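Acetyltransferase, GNAT family (Streptococcus pneumoniae, PDB 2I79) binds acetyl coenzyme A and, as a GNAT-family acetyltransferase, transfers its acetyl group to an acceptor, possibly an amine. Local coordinates at the interface of chains A and B. Coordinates in Å, arbitrary orientation; residue numbers count along the deposited sequence, not the author numbering. Chains: chain A/B, Acetyltransferase, GNAT family.

The interface of chains A and B. Residues chain A 82-83, 86-87, 122-123; chain B 152, 154-155, 161.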
# COMPACT_ATOMS: atom_id res chain seq x y z
N LYS A 82 8.34 -10.64 6.85
CA LYS A 82 7.48 -11.63 7.51
C LYS A 82 6.33 -11.03 8.31
O LYS A 82 5.32 -11.72 8.51
CB LYS A 82 8.28 -12.62 8.36
CG LYS A 82 8.90 -12.05 9.61
CD LYS A 82 8.03 -12.32 10.89
CE LYS A 82 8.85 -12.25 12.19
NZ LYS A 82 9.81 -11.08 12.22
N ARG A 83 6.46 -9.77 8.75
CA ARG A 83 5.36 -9.08 9.43
C ARG A 83 4.07 -9.14 8.59
O ARG A 83 3.01 -9.33 9.15
CB ARG A 83 5.67 -7.62 9.75
CG ARG A 83 4.67 -6.97 10.80
CD ARG A 83 5.32 -6.72 12.18
NE ARG A 83 6.09 -7.88 12.61
CZ ARG A 83 7.31 -7.91 13.09
NH1 ARG A 83 8.04 -6.83 13.32
NH2 ARG A 83 7.81 -9.09 13.39
N HIS A 86 1.97 -12.57 4.52
CA HIS A 86 0.74 -13.38 4.42
C HIS A 86 -0.46 -12.60 3.89
O HIS A 86 -1.54 -13.17 3.76
CB HIS A 86 0.40 -13.92 5.82
CG HIS A 86 0.17 -12.85 6.84
ND1 HIS A 86 -1.09 -12.41 7.19
CD2 HIS A 86 1.04 -12.03 7.47
CE1 HIS A 86 -0.98 -11.42 8.05
NE2 HIS A 86 0.30 -11.16 8.23
N ILE A 87 -0.27 -11.32 3.58
CA ILE A 87 -1.31 -10.42 3.10
C ILE A 87 -1.15 -10.12 1.60
O ILE A 87 -0.14 -9.55 1.16
CB ILE A 87 -1.25 -9.06 3.85
CG1 ILE A 87 -1.34 -9.26 5.38
CG2 ILE A 87 -2.36 -8.13 3.37
CD1 ILE A 87 -1.00 -8.01 6.18
N ARG A 122 -2.55 -15.67 4.09
CA ARG A 122 -3.61 -15.90 5.07
C ARG A 122 -4.62 -14.73 5.13
O ARG A 122 -5.51 -14.71 5.97
CB ARG A 122 -2.98 -16.10 6.45
CG ARG A 122 -1.95 -17.23 6.52
CD ARG A 122 -2.51 -18.61 6.14
NE ARG A 122 -3.65 -18.98 6.97
CZ ARG A 122 -3.56 -19.36 8.25
NH1 ARG A 122 -2.38 -19.46 8.85
NH2 ARG A 122 -4.65 -19.65 8.93
N ARG A 123 -4.48 -13.77 4.23
CA ARG A 123 -5.40 -12.63 4.16
C ARG A 123 -5.34 -12.02 2.75
O ARG A 123 -4.25 -11.89 2.16
CB ARG A 123 -5.06 -11.58 5.23
CG ARG A 123 -5.68 -10.20 4.94
CD ARG A 123 -5.31 -9.09 5.93
NE ARG A 123 -6.47 -8.93 6.70
CZ ARG A 123 -7.44 -8.03 6.55
NH1 ARG A 123 -7.38 -7.00 5.73
NH2 ARG A 123 -8.45 -8.14 7.35
N ARG B 152 -5.54 -10.18 11.31
CA ARG B 152 -4.29 -10.61 10.69
C ARG B 152 -3.66 -9.49 9.88
O ARG B 152 -3.15 -9.72 8.80
CB ARG B 152 -4.49 -11.85 9.80
CG ARG B 152 -5.30 -12.97 10.44
CD ARG B 152 -5.22 -14.23 9.57
NE ARG B 152 -5.99 -15.34 10.14
CZ ARG B 152 -6.45 -16.40 9.46
NH1 ARG B 152 -6.25 -16.51 8.15
NH2 ARG B 152 -7.15 -17.33 10.09
N ALA B 154 -1.04 -8.11 10.93
CA ALA B 154 0.38 -8.29 11.25
C ALA B 154 0.63 -9.69 11.81
O ALA B 154 -0.25 -10.35 12.33
CB ALA B 154 0.85 -7.22 12.23
N TYR B 155 1.86 -10.13 11.68
CA TYR B 155 2.28 -11.44 12.14
C TYR B 155 3.51 -11.21 12.99
O TYR B 155 4.41 -10.54 12.56
CB TYR B 155 2.57 -12.30 10.92
CG TYR B 155 3.15 -13.66 11.18
CD1 TYR B 155 2.33 -14.74 11.51
CD2 TYR B 155 4.52 -13.88 11.05
CE1 TYR B 155 2.86 -16.00 11.71
CE2 TYR B 155 5.07 -15.14 11.26
CZ TYR B 155 4.22 -16.20 11.58
OH TYR B 155 4.76 -17.46 11.79
N PHE B 161 -0.91 -14.26 14.58
CA PHE B 161 -1.56 -13.14 13.88
C PHE B 161 -2.27 -12.18 14.82
O PHE B 161 -2.99 -12.59 15.73
CB PHE B 161 -2.58 -13.65 12.86
CG PHE B 161 -1.98 -14.52 11.81
CD1 PHE B 161 -1.18 -13.98 10.83
CD2 PHE B 161 -2.21 -15.89 11.82
CE1 PHE B 161 -0.60 -14.76 9.88
CE2 PHE B 161 -1.65 -16.69 10.87
CZ PHE B 161 -0.82 -16.12 9.89
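At the two-fold interface of this GNAT-fold pair, which may be the biological dimer, the C-terminal beta-hairpin of chain B sets B:Arg152, B:Tyr155 and B:Phe161 against A:His86, A:Arg83 and A:Arg122 in loops of chain A. The flat imidazole of A:His86 suits a slot between an aromatic edge and an aliphatic side chain. B:Phe161 turns its CE1 edge onto one face, 3.6 Å above the centre of the imidazole ring, the two planes 57° apart. A:Ile87 CG1 of the same chain lies against the opposite face, toward the rim, and may limit the ring's tilt. On the side that faces B:Phe161, B:Tyr155 CB packs 3.7 Å from A:His86 NE2. B:Arg152 is long enough to pass a face of B:Phe161 with its CD and still reach A:Arg122: extended from CG to NE, it sends NH1 to the carbonyl O of A:Arg122 at 2.9 Å, in the carbonyl plane on a lone pair. That carbonyl may offset some repulsion between the guanidiniums, where A:Arg122 NH2 and B:Arg152 NH2 stand 3.6 Å apart. With CG anti to its carbonyl carbon (chi1 -56°), A:Arg122 brings CG 3.7 Å from B:Phe161 CZ; later bends turn its guanidinium nearly perpendicular to the phenyl ring. A:Arg83, whose chain can bend toward a backbone acceptor, gives its in-plane NE-H almost straight (171° at H) to the backbone carbonyl O of B:Tyr155 at 3.2 Å. A:Lys82 offers a long aliphatic stem, its CD meeting the tyrosine ring edge-on, 3.8 Å from B:Tyr155 CD2.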